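Local atomic coordinates of separin (Saccharomyces cerevisiae, PDB entry 5U1T), a protein that cleaves the MCD1/SCC1 subunit of cohesin at the onset of anaphase, as a caspase-like cysteine protease that lets chromosomes separate. Residues 1178-1183 / 1364-1369; 1187-1192 / 1223-1228; 1217-1222 / 1575-1580. All coordinates share one frame; numbering follows the deposited sequence.

All three contacts lie toward the C-terminal end of the chain, in the protease part. Contacts 1 and 2 use helix 1180-1198, and contacts 2 and 3 use helix 1209-1237. Contact 1 begins first and joins the start of helix 1180-1198 to loop 1364-1369, closing a long loop of chain. Contact 2 falls within that span and pairs the two helices across 30 residues of mostly helical chain. Contact 3 starts on helix 1209-1237 and reaches far ahead to loop 1575-1580, before the last strands. Along the chain it crosses both others. Leu-1187 touches Leu-1368 and Phe-1369 and so links contacts 1 and 2. Contacts 2 and 3 meet beside Asp-1223, while contacts 1 and 3 do not touch.

Contact 1 of 3, residues 1178-1183 / 1364-1369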
ATOM      1  N   LEU A1178       3.853 -43.974 -29.145  1.00 78.62           N
ATOM      2  CA  LEU A1178       3.783 -43.002 -28.068  1.00 74.36           C
ATOM      3  C   LEU A1178       3.532 -41.587 -28.537  1.00 66.33           C
ATOM      4  O   LEU A1178       3.788 -41.227 -29.679  1.00 69.69           O
ATOM      5  CB  LEU A1178       5.068 -43.025 -27.230  1.00 74.87           C
ATOM      6  CG  LEU A1178       6.470 -43.199 -27.827  1.00 68.02           C
ATOM      7  CD1 LEU A1178       6.862 -42.116 -28.822  1.00 66.18           C
ATOM      8  CD2 LEU A1178       7.435 -43.217 -26.676  1.00 67.40           C
ATOM      9  N   SER A1179       3.041 -40.785 -27.612  1.00 63.44           N
ATOM     10  CA  SER A1179       2.756 -39.393 -27.870  1.00 62.68           C
ATOM     11  C   SER A1179       3.968 -38.521 -27.603  1.00 64.65           C
ATOM     12  O   SER A1179       4.916 -38.933 -26.929  1.00 64.05           O
ATOM     13  CB  SER A1179       1.603 -38.928 -26.992  1.00 68.59           C
ATOM     14  OG  SER A1179       1.982 -38.985 -25.629  1.00 62.17           O
ATOM     15  N   PHE A1180       3.920 -37.299 -28.117  1.00 62.15           N
ATOM     16  CA  PHE A1180       4.966 -36.342 -27.838  1.00 60.65           C
ATOM     17  C   PHE A1180       5.163 -36.126 -26.334  1.00 60.23           C
ATOM     18  O   PHE A1180       6.307 -36.028 -25.879  1.00 62.77           O
ATOM     19  CB  PHE A1180       4.682 -35.010 -28.522  1.00 57.47           C
ATOM     20  CG  PHE A1180       5.838 -34.045 -28.460  1.00 61.34           C
ATOM     21  CD1 PHE A1180       6.870 -34.114 -29.391  1.00 61.92           C
ATOM     22  CD2 PHE A1180       5.904 -33.076 -27.466  1.00 61.96           C
ATOM     23  CE1 PHE A1180       7.939 -33.228 -29.338  1.00 62.38           C
ATOM     24  CE2 PHE A1180       6.963 -32.189 -27.407  1.00 63.81           C
ATOM     25  CZ  PHE A1180       7.988 -32.266 -28.342  1.00 66.52           C
ATOM     26  N   PRO A1181       4.064 -36.041 -25.553  1.00 62.63           N
ATOM     27  CA  PRO A1181       4.351 -35.843 -24.123  1.00 59.92           C
ATOM     28  C   PRO A1181       4.906 -37.086 -23.446  1.00 59.17           C
ATOM     29  O   PRO A1181       5.621 -36.922 -22.466  1.00 65.40           O
ATOM     30  CB  PRO A1181       2.982 -35.460 -23.534  1.00 53.69           C
ATOM     31  CG  PRO A1181       2.217 -34.920 -24.698  1.00 52.85           C
ATOM     32  CD  PRO A1181       2.642 -35.773 -25.853  1.00 56.63           C
ATOM     33  N   GLU A1182       4.606 -38.279 -23.956  1.00 59.86           N
ATOM     34  CA  GLU A1182       5.181 -39.504 -23.404  1.00 63.16           C
ATOM     35  C   GLU A1182       6.645 -39.704 -23.767  1.00 63.82           C
ATOM     36  O   GLU A1182       7.452 -40.119 -22.928  1.00 61.56           O
ATOM     37  CB  GLU A1182       4.393 -40.703 -23.863  1.00 58.44           C
ATOM     38  CG  GLU A1182       3.082 -40.758 -23.186  1.00 67.38           C
ATOM     39  CD  GLU A1182       2.224 -41.891 -23.683  1.00 84.39           C
ATOM     40  OE1 GLU A1182       2.346 -42.259 -24.897  1.00 79.51           O
ATOM     41  OE2 GLU A1182       1.436 -42.412 -22.839  1.00 82.83           O
ATOM     42  N   ALA A1183       6.980 -39.420 -25.018  1.00 60.47           N
ATOM     43  CA  ALA A1183       8.369 -39.429 -25.441  1.00 60.30           C
ATOM     44  C   ALA A1183       9.178 -38.438 -24.610  1.00 59.95           C
ATOM     45  O   ALA A1183      10.311 -38.725 -24.207  1.00 62.21           O
ATOM     46  CB  ALA A1183       8.473 -39.101 -26.919  1.00 58.37           C
ATOM     47  N   SER A1364      11.432 -24.389 -28.762  1.00 57.17           N
ATOM     48  CA  SER A1364      11.909 -24.689 -27.418  1.00 58.12           C
ATOM     49  C   SER A1364      11.312 -26.004 -26.882  1.00 58.15           C
ATOM     50  O   SER A1364      11.989 -26.760 -26.182  1.00 52.57           O
ATOM     51  CB  SER A1364      11.610 -23.512 -26.456  1.00 62.55           C
ATOM     52  OG  SER A1364      10.220 -23.318 -26.199  1.00 59.34           O
ATOM     53  N   SER A1365      10.062 -26.297 -27.230  1.00 56.82           N
ATOM     54  CA  SER A1365       9.453 -27.526 -26.746  1.00 53.85           C
ATOM     55  C   SER A1365      10.126 -28.760 -27.344  1.00 65.52           C
ATOM     56  O   SER A1365      10.088 -29.836 -26.741  1.00 70.09           O
ATOM     57  CB  SER A1365       7.959 -27.556 -27.046  1.00 55.08           C
ATOM     58  OG  SER A1365       7.719 -27.743 -28.422  1.00 62.06           O
ATOM     59  N   CYS A1366      10.756 -28.608 -28.511  1.00 56.73           N
ATOM     60  CA  CYS A1366      11.374 -29.747 -29.179  1.00 56.32           C
ATOM     61  C   CYS A1366      12.894 -29.802 -29.037  1.00 55.71           C
ATOM     62  O   CYS A1366      13.527 -30.743 -29.498  1.00 54.41           O
ATOM     63  CB  CYS A1366      11.014 -29.741 -30.668  1.00 58.51           C
ATOM     64  SG  CYS A1366       9.261 -29.971 -31.039  1.00 59.40           S
ATOM     65  N   HIS A1367      13.476 -28.796 -28.400  1.00 56.26           N
ATOM     66  CA  HIS A1367      14.920 -28.710 -28.270  1.00 53.86           C
ATOM     67  C   HIS A1367      15.604 -29.931 -27.646  1.00 57.63           C
ATOM     68  O   HIS A1367      16.669 -30.351 -28.106  1.00 56.61           O
ATOM     69  CB  HIS A1367      15.279 -27.494 -27.452  1.00 55.47           C
ATOM     70  CG  HIS A1367      16.646 -27.564 -26.861  1.00 58.46           C
ATOM     71  ND1 HIS A1367      17.756 -27.053 -27.498  1.00 54.38           N
ATOM     72  CD2 HIS A1367      17.090 -28.096 -25.697  1.00 60.30           C
ATOM     73  CE1 HIS A1367      18.822 -27.254 -26.744  1.00 60.10           C
ATOM     74  NE2 HIS A1367      18.446 -27.886 -25.648  1.00 59.93           N
ATOM     75  N   LEU A1368      15.012 -30.492 -26.597  1.00 54.91           N
ATOM     76  CA  LEU A1368      15.653 -31.586 -25.868  1.00 56.57           C
ATOM     77  C   LEU A1368      15.900 -32.820 -26.712  1.00 56.18           C
ATOM     78  O   LEU A1368      16.850 -33.548 -26.452  1.00 64.86           O
ATOM     79  CB  LEU A1368      14.833 -31.994 -24.638  1.00 59.76           C
ATOM     80  CG  LEU A1368      13.433 -32.612 -24.787  1.00 66.34           C
ATOM     81  CD1 LEU A1368      13.026 -33.386 -23.518  1.00 60.76           C
ATOM     82  CD2 LEU A1368      12.388 -31.547 -25.128  1.00 58.79           C
ATOM     83  N   PHE A1369      15.056 -33.081 -27.705  1.00 56.64           N
ATOM     84  CA  PHE A1369      15.224 -34.286 -28.527  1.00 58.97           C
ATOM     85  C   PHE A1369      16.459 -34.177 -29.417  1.00 52.68           C
ATOM     86  O   PHE A1369      16.675 -33.166 -30.078  1.00 53.59           O
ATOM     87  CB  PHE A1369      13.980 -34.556 -29.384  1.00 55.95           C
ATOM     88  CG  PHE A1369      12.827 -35.131 -28.614  1.00 59.17           C
ATOM     89  CD1 PHE A1369      12.796 -36.482 -28.286  1.00 51.65           C
ATOM     90  CD2 PHE A1369      11.762 -34.316 -28.207  1.00 64.05           C
ATOM     91  CE1 PHE A1369      11.716 -37.023 -27.562  1.00 53.16           C
ATOM     92  CE2 PHE A1369      10.681 -34.849 -27.476  1.00 58.51           C
ATOM     93  CZ  PHE A1369      10.664 -36.206 -27.159  1.00 55.18           C
TER
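The rings of Phe-1180 and Phe-1369 meet obliquely, their centroids 5.5 Å apart and their planes at 52°. The nearest ring atoms are Phe-1180 CE1 and Phe-1369 CE2, at 3.7 Å. Ser-1365 O lies at the edge of the Phe-1180 ring, near its plane, 3.6 Å from Phe-1180 CZ. Outside the two segments, Phe-1139 of strand 1132-1139 stacks on the Phe-1180 ring. The contact sets the N-terminal turn of helix 1180-1198 against the loop that follows strand 1353-1362 in the protease domain.

Cys-1366 adds a sulfur-aromatic contact. Its SG is 4.8 Å from the centroid of the Phe-1180 ring and approaches at a slant. Phe-1180 CG stands anti to the backbone N (chi1 -171°), which starts the ring toward the loop although the CB bond does not point there. Ala-1183, one turn further on, brings its CB to 3.6 Å from Phe-1369 CZ, obliquely to the ring. Trp-1237 of helix 1209-1237 touches Phe-1180 and Ala-1183. The loop segment contains a type I turn from Cys-1366 to Phe-1369.

Ser-1179 caps the helix in a capping box with Glu-1182. Glu-1182 N donates to Ser-1179 OG at 3.2 Å, and Ser-1179 N donates almost straight to Glu-1182 OE1, also at 3.2 Å.

Contact 2 of 3, residues 1187-1192 / 1223-1228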
ATOM      1  N   LEU A1187      12.271 -39.750 -22.103  1.00 55.94           N
ATOM      2  CA  LEU A1187      13.581 -39.169 -22.365  1.00 59.89           C
ATOM      3  C   LEU A1187      14.160 -38.428 -21.166  1.00 58.69           C
ATOM      4  O   LEU A1187      15.326 -38.629 -20.798  1.00 59.96           O
ATOM      5  CB  LEU A1187      13.493 -38.212 -23.555  1.00 57.31           C
ATOM      6  CG  LEU A1187      14.781 -37.493 -23.934  1.00 59.44           C
ATOM      7  CD1 LEU A1187      15.782 -38.469 -24.522  1.00 54.63           C
ATOM      8  CD2 LEU A1187      14.486 -36.367 -24.886  1.00 56.81           C
ATOM      9  N   LEU A1188      13.347 -37.549 -20.586  1.00 57.92           N
ATOM     10  CA  LEU A1188      13.719 -36.788 -19.402  1.00 57.93           C
ATOM     11  C   LEU A1188      14.117 -37.732 -18.272  1.00 58.05           C
ATOM     12  O   LEU A1188      15.110 -37.505 -17.575  1.00 55.41           O
ATOM     13  CB  LEU A1188      12.570 -35.878 -18.959  1.00 54.39           C
ATOM     14  CG  LEU A1188      12.441 -34.544 -19.697  1.00 56.86           C
ATOM     15  CD1 LEU A1188      11.235 -33.761 -19.213  1.00 43.91           C
ATOM     16  CD2 LEU A1188      13.705 -33.726 -19.553  1.00 47.90           C
ATOM     17  N   SER A1189      13.350 -38.801 -18.109  1.00 54.32           N
ATOM     18  CA  SER A1189      13.690 -39.818 -17.139  1.00 54.75           C
ATOM     19  C   SER A1189      15.095 -40.390 -17.417  1.00 64.99           C
ATOM     20  O   SER A1189      15.925 -40.441 -16.511  1.00 66.04           O
ATOM     21  CB  SER A1189      12.639 -40.922 -17.144  1.00 57.53           C
ATOM     22  OG  SER A1189      13.199 -42.145 -16.692  1.00 70.13           O
ATOM     23  N   ILE A1190      15.351 -40.791 -18.667  1.00 60.74           N
ATOM     24  CA  ILE A1190      16.660 -41.274 -19.103  1.00 59.76           C
ATOM     25  C   ILE A1190      17.756 -40.243 -18.874  1.00 63.48           C
ATOM     26  O   ILE A1190      18.783 -40.547 -18.265  1.00 66.35           O
ATOM     27  CB  ILE A1190      16.664 -41.651 -20.605  1.00 62.36           C
ATOM     28  CG1 ILE A1190      15.786 -42.886 -20.867  1.00 61.78           C
ATOM     29  CG2 ILE A1190      18.085 -41.891 -21.093  1.00 52.35           C
ATOM     30  CD1 ILE A1190      15.403 -43.071 -22.319  1.00 56.79           C
ATOM     31  N   ILE A1191      17.533 -39.027 -19.374  1.00 58.92           N
ATOM     32  CA  ILE A1191      18.485 -37.931 -19.208  1.00 61.46           C
ATOM     33  C   ILE A1191      18.803 -37.603 -17.737  1.00 64.86           C
ATOM     34  O   ILE A1191      19.977 -37.519 -17.350  1.00 58.21           O
ATOM     35  CB  ILE A1191      17.984 -36.658 -19.899  1.00 56.31           C
ATOM     36  CG1 ILE A1191      18.153 -36.785 -21.407  1.00 53.99           C
ATOM     37  CG2 ILE A1191      18.754 -35.443 -19.407  1.00 53.71           C
ATOM     38  CD1 ILE A1191      17.501 -35.674 -22.165  1.00 58.58           C
ATOM     39  N   ASN A1192      17.769 -37.417 -16.915  1.00 65.21           N
ATOM     40  CA  ASN A1192      17.987 -37.122 -15.499  1.00 60.76           C
ATOM     41  C   ASN A1192      18.675 -38.272 -14.759  1.00 62.67           C
ATOM     42  O   ASN A1192      19.306 -38.045 -13.747  1.00 69.16           O
ATOM     43  CB  ASN A1192      16.663 -36.770 -14.813  1.00 56.88           C
ATOM     44  CG  ASN A1192      16.072 -35.476 -15.332  1.00 60.28           C
ATOM     45  OD1 ASN A1192      16.792 -34.507 -15.594  1.00 66.18           O
ATOM     46  ND2 ASN A1192      14.758 -35.451 -15.494  1.00 62.47           N
ATOM     47  N   ASP A1223      21.884 -46.074 -22.198  1.00 66.03           N
ATOM     48  CA  ASP A1223      22.188 -45.845 -23.604  1.00 66.85           C
ATOM     49  C   ASP A1223      21.222 -46.631 -24.492  1.00 67.03           C
ATOM     50  O   ASP A1223      20.764 -46.108 -25.501  1.00 67.05           O
ATOM     51  CB  ASP A1223      23.646 -46.216 -23.914  1.00 65.53           C
ATOM     52  CG  ASP A1223      24.075 -45.825 -25.331  1.00 69.11           C
ATOM     53  OD1 ASP A1223      24.374 -44.637 -25.568  1.00 62.78           O
ATOM     54  OD2 ASP A1223      24.143 -46.719 -26.207  1.00 73.44           O
ATOM     55  N   LYS A1224      20.892 -47.865 -24.107  1.00 65.52           N
ATOM     56  CA  LYS A1224      19.992 -48.680 -24.924  1.00 68.72           C
ATOM     57  C   LYS A1224      18.566 -48.160 -24.848  1.00 73.42           C
ATOM     58  O   LYS A1224      17.842 -48.178 -25.854  1.00 73.08           O
ATOM     59  CB  LYS A1224      20.010 -50.158 -24.515  1.00 71.89           C
ATOM     60  CG  LYS A1224      19.151 -51.060 -25.431  1.00 73.82           C
ATOM     61  CD  LYS A1224      19.198 -52.530 -24.985  1.00 84.98           C
ATOM     62  CE  LYS A1224      18.557 -53.503 -26.009  1.00 93.49           C
ATOM     63  NZ  LYS A1224      19.263 -54.864 -26.151  1.00 90.66           N
ATOM     64  N   ARG A1225      18.158 -47.719 -23.658  1.00 68.01           N
ATOM     65  CA  ARG A1225      16.836 -47.144 -23.485  1.00 60.95           C
ATOM     66  C   ARG A1225      16.660 -45.938 -24.402  1.00 65.28           C
ATOM     67  O   ARG A1225      15.606 -45.782 -25.023  1.00 62.63           O
ATOM     68  CB  ARG A1225      16.607 -46.755 -22.035  1.00 61.28           C
ATOM     69  CG  ARG A1225      16.411 -47.933 -21.120  1.00 61.99           C
ATOM     70  CD  ARG A1225      16.285 -47.481 -19.666  1.00 66.80           C
ATOM     71  NE  ARG A1225      15.456 -46.285 -19.495  1.00 68.63           N
ATOM     72  CZ  ARG A1225      15.309 -45.633 -18.340  1.00 69.33           C
ATOM     73  NH1 ARG A1225      15.932 -46.057 -17.246  1.00 64.78           N
ATOM     74  NH2 ARG A1225      14.536 -44.553 -18.268  1.00 70.52           N
ATOM     75  N   MET A1226      17.695 -45.103 -24.512  1.00 66.86           N
ATOM     76  CA  MET A1226      17.593 -43.927 -25.375  1.00 66.27           C
ATOM     77  C   MET A1226      17.584 -44.278 -26.862  1.00 65.60           C
ATOM     78  O   MET A1226      16.809 -43.711 -27.640  1.00 65.66           O
ATOM     79  CB  MET A1226      18.716 -42.938 -25.119  1.00 58.06           C
ATOM     80  CG  MET A1226      18.524 -41.703 -25.976  1.00 57.38           C
ATOM     81  SD  MET A1226      19.661 -40.367 -25.655  1.00 70.20           S
ATOM     82  CE  MET A1226      19.198 -39.924 -23.974  1.00 60.66           C
ATOM     83  N   GLN A1227      18.456 -45.196 -27.256  1.00 63.30           N
ATOM     84  CA  GLN A1227      18.448 -45.699 -28.619  1.00 64.95           C
ATOM     85  C   GLN A1227      17.078 -46.257 -29.010  1.00 61.98           C
ATOM     86  O   GLN A1227      16.596 -46.029 -30.117  1.00 61.27           O
ATOM     87  CB  GLN A1227      19.500 -46.788 -28.794  1.00 69.80           C
ATOM     88  CG  GLN A1227      19.362 -47.550 -30.112  1.00 70.37           C
ATOM     89  CD  GLN A1227      20.407 -48.629 -30.286  1.00 69.55           C
ATOM     90  OE1 GLN A1227      20.617 -49.463 -29.398  1.00 72.35           O
ATOM     91  NE2 GLN A1227      21.079 -48.619 -31.438  1.00 72.12           N
ATOM     92  N   GLN A1228      16.458 -46.987 -28.091  1.00 62.48           N
ATOM     93  CA  GLN A1228      15.166 -47.587 -28.349  1.00 63.05           C
ATOM     94  C   GLN A1228      14.100 -46.516 -28.520  1.00 63.44           C
ATOM     95  O   GLN A1228      13.266 -46.614 -29.411  1.00 67.06           O
ATOM     96  CB  GLN A1228      14.793 -48.552 -27.231  1.00 57.34           C
ATOM     97  CG  GLN A1228      15.218 -49.982 -27.504  1.00 60.12           C
ATOM     98  CD  GLN A1228      15.292 -50.820 -26.235  1.00 75.59           C
ATOM     99  OE1 GLN A1228      14.999 -50.332 -25.129  1.00 74.33           O
ATOM    100  NE2 GLN A1228      15.705 -52.079 -26.377  1.00 74.47           N
TER
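Ile-1190 and Met-1226 lie at the centre of an antiparallel helix pair in the protease domain. Helices 1180-1198 and 1209-1237 are separated only by a short connection that includes helix 1200-1203. Their local axes come within 10.0 Å, with 155° between their directions.

The methyl end of Met-1226 is the main apolar contact from the second helix. Its CE lies 3.7 Å from Ile-1190 CG2 and 3.8 Å from Leu-1187 CD1. Ile-1191 CG1 is more distant from Met-1226 CE, at 4.2 Å. Of these, Ile-1190 has its CB bond pointing at the second helix, while that of Ile-1191 points away. Met-1226 is extended as far as SD, and the bend at chi3 (-65°) places CE.

Arg-1225 runs past Ile-1190 in the opposite direction. Ile-1190 CG1 lies 3.3 Å from Arg-1225 NH2, in a direction oblique to the guanidinium plane. Ile-1190 CD1 reaches the backbone between Arg-1225 and Met-1226. Ser-1189 OG lies at the guanidinium edge, near its plane, and takes a weak 3.2 Å hydrogen bond from Arg-1225 NH2. The stronger polar partner of Arg-1225 is Glu-1193, through a salt bridge to NH1; Ser-1189 OG also has a weak bond to Glu-1193.

Ile-1191 is about 11 Å, side chain to side chain, from Cys-1497, the probable catalytic cysteine. Apolar side chains at the middle, with Arg-1225 and Ser-1189 beside them, make this a packed antiparallel helix pair.

Contact 3 of 3, residues 1217-1222 / 1575-1580; sequences TTRYDL and CHLRYL
Helix 1209-1237 passes an irregular loop, with Tyr-1220 CA 6.9 Å from Leu-1577 CA and Leu-1222 CA 7.2 Å from Leu-1580 CA. Leu-1577 CD2 sits over the centre of the Tyr-1220 ring in a CH-pi contact. It is 3.7 Å from the ring centroid and only 4° off the ring normal.

The other methyl of Leu-1577, CD1, turns to Arg-1219 and lies 3.4 Å from NH1. The two side chains cross at about a right angle. Leu-1580 CD1 covers one face of the same guanidinium, set toward its rim and 3.6 Å from Arg-1219 NH2. The loop leads into strand 1585-1589, an outer strand of the six-stranded mixed sheet of the caspase-like protease domain. Arg-1219 is about 8 Å, side chain to side chain, from Cys-1497, the probable catalytic cysteine.

The bend at chi3 (89°) places Arg-1219 NE, which donates to Thr-1197 OG1; NH2 donates to Ser-1194 OG. Both partners belong to helix 1180-1198. Asp-1223 OD1 accepts from the backbone N of Tyr-1579 and of Leu-1580. Leu-1580 CD1 also packs on Leu-1222 CB, at 3.5 Å.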
ATOM      1  N   THR A1217      26.987 -50.972 -16.077  1.00 72.47           N
ATOM      2  CA  THR A1217      25.761 -51.648 -16.437  1.00 72.52           C
ATOM      3  C   THR A1217      24.668 -50.626 -16.626  1.00 78.92           C
ATOM      4  O   THR A1217      23.943 -50.664 -17.627  1.00 79.47           O
ATOM      5  CB  THR A1217      25.340 -52.645 -15.373  1.00 72.54           C
ATOM      6  OG1 THR A1217      26.225 -53.769 -15.414  1.00 79.80           O
ATOM      7  CG2 THR A1217      23.916 -53.107 -15.622  1.00 70.10           C
ATOM      8  N   THR A1218      24.575 -49.706 -15.667  1.00 74.05           N
ATOM      9  CA  THR A1218      23.538 -48.685 -15.662  1.00 71.39           C
ATOM     10  C   THR A1218      23.636 -47.740 -16.862  1.00 70.69           C
ATOM     11  O   THR A1218      22.611 -47.410 -17.458  1.00 67.27           O
ATOM     12  CB  THR A1218      23.573 -47.850 -14.342  1.00 69.54           C
ATOM     13  OG1 THR A1218      23.078 -48.644 -13.251  1.00 64.31           O
ATOM     14  CG2 THR A1218      22.727 -46.586 -14.462  1.00 63.34           C
ATOM     15  N   ARG A1219      24.846 -47.304 -17.217  1.00 70.30           N
ATOM     16  CA  ARG A1219      24.998 -46.368 -18.331  1.00 68.52           C
ATOM     17  C   ARG A1219      24.801 -47.058 -19.687  1.00 73.13           C
ATOM     18  O   ARG A1219      24.203 -46.481 -20.598  1.00 76.79           O
ATOM     19  CB  ARG A1219      26.356 -45.671 -18.288  1.00 64.95           C
ATOM     20  CG  ARG A1219      26.581 -44.849 -17.040  1.00 68.80           C
ATOM     21  CD  ARG A1219      27.546 -43.725 -17.292  1.00 61.43           C
ATOM     22  NE  ARG A1219      26.860 -42.529 -17.759  1.00 63.56           N
ATOM     23  CZ  ARG A1219      27.065 -41.976 -18.947  1.00 66.83           C
ATOM     24  NH1 ARG A1219      27.936 -42.525 -19.772  1.00 67.87           N
ATOM     25  NH2 ARG A1219      26.405 -40.878 -19.308  1.00 65.93           N
ATOM     26  N   TYR A1220      25.288 -48.284 -19.832  1.00 75.68           N
ATOM     27  CA  TYR A1220      25.045 -49.034 -21.066  1.00 75.55           C
ATOM     28  C   TYR A1220      23.541 -49.296 -21.218  1.00 74.81           C
ATOM     29  O   TYR A1220      23.008 -49.382 -22.328  1.00 74.03           O
ATOM     30  CB  TYR A1220      25.832 -50.350 -21.077  1.00 76.75           C
ATOM     31  CG  TYR A1220      27.152 -50.289 -21.828  1.00 79.63           C
ATOM     32  CD1 TYR A1220      28.330 -49.908 -21.186  1.00 75.55           C
ATOM     33  CD2 TYR A1220      27.228 -50.642 -23.187  1.00 85.95           C
ATOM     34  CE1 TYR A1220      29.560 -49.873 -21.874  1.00 77.59           C
ATOM     35  CE2 TYR A1220      28.457 -50.609 -23.888  1.00 91.62           C
ATOM     36  CZ  TYR A1220      29.626 -50.213 -23.216  1.00 82.46           C
ATOM     37  OH  TYR A1220      30.840 -50.170 -23.899  1.00 81.01           O
ATOM     38  N   ASP A1221      22.862 -49.401 -20.085  1.00 73.68           N
ATOM     39  CA  ASP A1221      21.431 -49.636 -20.064  1.00 66.51           C
ATOM     40  C   ASP A1221      20.639 -48.385 -20.400  1.00 67.91           C
ATOM     41  O   ASP A1221      19.617 -48.428 -21.084  1.00 70.72           O
ATOM     42  CB  ASP A1221      21.019 -50.140 -18.700  1.00 68.04           C
ATOM     43  CG  ASP A1221      19.744 -50.890 -18.748  1.00 76.00           C
ATOM     44  OD1 ASP A1221      18.672 -50.249 -18.669  1.00 80.09           O
ATOM     45  OD2 ASP A1221      19.821 -52.124 -18.903  1.00 84.61           O
ATOM     46  N   LEU A1222      21.116 -47.268 -19.879  1.00 71.62           N
ATOM     47  CA  LEU A1222      20.547 -45.975 -20.181  1.00 70.91           C
ATOM     48  C   LEU A1222      20.743 -45.660 -21.656  1.00 65.37           C
ATOM     49  O   LEU A1222      19.871 -45.069 -22.289  1.00 66.46           O
ATOM     50  CB  LEU A1222      21.185 -44.898 -19.296  1.00 67.76           C
ATOM     51  CG  LEU A1222      20.649 -44.831 -17.871  1.00 66.43           C
ATOM     52  CD1 LEU A1222      21.530 -43.948 -16.979  1.00 64.37           C
ATOM     53  CD2 LEU A1222      19.219 -44.312 -17.908  1.00 67.99           C
ATOM     54  N   CYS A1575      32.490 -42.323 -29.910  1.00 72.18           N
ATOM     55  CA  CYS A1575      32.098 -42.543 -28.537  1.00 73.02           C
ATOM     56  C   CYS A1575      31.699 -43.969 -28.292  1.00 72.52           C
ATOM     57  O   CYS A1575      31.085 -44.577 -29.126  1.00 76.54           O
ATOM     58  CB  CYS A1575      30.929 -41.643 -28.187  1.00 72.65           C
ATOM     59  SG  CYS A1575      31.264 -39.886 -28.220  1.00 72.99           S
ATOM     60  N   HIS A1576      32.049 -44.507 -27.141  1.00 70.26           N
ATOM     61  CA  HIS A1576      31.678 -45.871 -26.819  1.00 75.02           C
ATOM     62  C   HIS A1576      30.201 -45.939 -26.545  1.00 78.23           C
ATOM     63  O   HIS A1576      29.549 -46.889 -26.911  1.00 78.19           O
ATOM     64  CB  HIS A1576      32.424 -46.366 -25.601  1.00 79.39           C
ATOM     65  CG  HIS A1576      33.675 -47.106 -25.928  1.00 91.13           C
ATOM     66  ND1 HIS A1576      34.565 -47.517 -24.965  1.00 88.23           N
ATOM     67  CD2 HIS A1576      34.181 -47.513 -27.110  1.00 87.02           C
ATOM     68  CE1 HIS A1576      35.567 -48.147 -25.541  1.00 89.53           C
ATOM     69  NE2 HIS A1576      35.357 -48.159 -26.843  1.00 92.01           N
ATOM     70  N   LEU A1577      29.677 -44.953 -25.840  1.00 76.72           N
ATOM     71  CA  LEU A1577      28.260 -44.914 -25.598  1.00 71.00           C
ATOM     72  C   LEU A1577      27.800 -44.030 -26.705  1.00 70.94           C
ATOM     73  O   LEU A1577      27.988 -42.842 -26.685  1.00 67.46           O
ATOM     74  CB  LEU A1577      27.943 -44.345 -24.240  1.00 70.45           C
ATOM     75  CG  LEU A1577      28.248 -45.373 -23.167  1.00 70.20           C
ATOM     76  CD1 LEU A1577      27.477 -45.091 -21.909  1.00 66.99           C
ATOM     77  CD2 LEU A1577      27.915 -46.756 -23.659  1.00 74.62           C
ATOM     78  N   ARG A1578      27.228 -44.630 -27.727  1.00 75.56           N
ATOM     79  CA  ARG A1578      26.817 -43.869 -28.882  1.00 71.72           C
ATOM     80  C   ARG A1578      25.664 -42.922 -28.690  1.00 69.22           C
ATOM     81  O   ARG A1578      25.523 -42.005 -29.457  1.00 66.90           O
ATOM     82  CB  ARG A1578      26.576 -44.776 -30.072  1.00 71.26           C
ATOM     83  CG  ARG A1578      27.850 -45.424 -30.575  1.00 87.29           C
ATOM     84  CD  ARG A1578      27.605 -46.290 -31.794  1.00 97.30           C
ATOM     85  NE  ARG A1578      28.818 -46.963 -32.227  1.00102.44           N
ATOM     86  CZ  ARG A1578      28.854 -47.864 -33.195  1.00113.43           C
ATOM     87  NH1 ARG A1578      29.997 -48.433 -33.524  1.00113.16           N
ATOM     88  NH2 ARG A1578      27.746 -48.195 -33.830  1.00118.44           N
ATOM     89  N   TYR A1579      24.831 -43.135 -27.690  1.00 63.75           N
ATOM     90  CA  TYR A1579      23.736 -42.194 -27.495  1.00 66.85           C
ATOM     91  C   TYR A1579      23.926 -41.314 -26.261  1.00 64.07           C
ATOM     92  O   TYR A1579      23.912 -40.101 -26.399  1.00 63.65           O
ATOM     93  CB  TYR A1579      22.389 -42.932 -27.436  1.00 67.07           C
ATOM     94  CG  TYR A1579      22.128 -43.692 -28.707  1.00 69.53           C
ATOM     95  CD1 TYR A1579      22.628 -44.972 -28.876  1.00 73.75           C
ATOM     96  CD2 TYR A1579      21.440 -43.107 -29.768  1.00 66.88           C
ATOM     97  CE1 TYR A1579      22.437 -45.656 -30.045  1.00 72.79           C
ATOM     98  CE2 TYR A1579      21.234 -43.792 -30.945  1.00 68.83           C
ATOM     99  CZ  TYR A1579      21.728 -45.071 -31.073  1.00 74.66           C
ATOM    100  OH  TYR A1579      21.538 -45.795 -32.233  1.00 77.16           O
ATOM    101  N   LEU A1580      24.101 -41.900 -25.075  1.00 61.40           N
ATOM    102  CA  LEU A1580      24.268 -41.088 -23.856  1.00 67.91           C
ATOM    103  C   LEU A1580      25.352 -40.013 -24.014  1.00 65.99           C
ATOM    104  O   LEU A1580      25.210 -38.911 -23.496  1.00 62.45           O
ATOM    105  CB  LEU A1580      24.594 -41.958 -22.635  1.00 59.91           C
ATOM    106  CG  LEU A1580      23.476 -42.728 -21.924  1.00 66.07           C
ATOM    107  CD1 LEU A1580      23.954 -43.249 -20.581  1.00 60.89           C
ATOM    108  CD2 LEU A1580      22.195 -41.903 -21.768  1.00 62.70           C
TER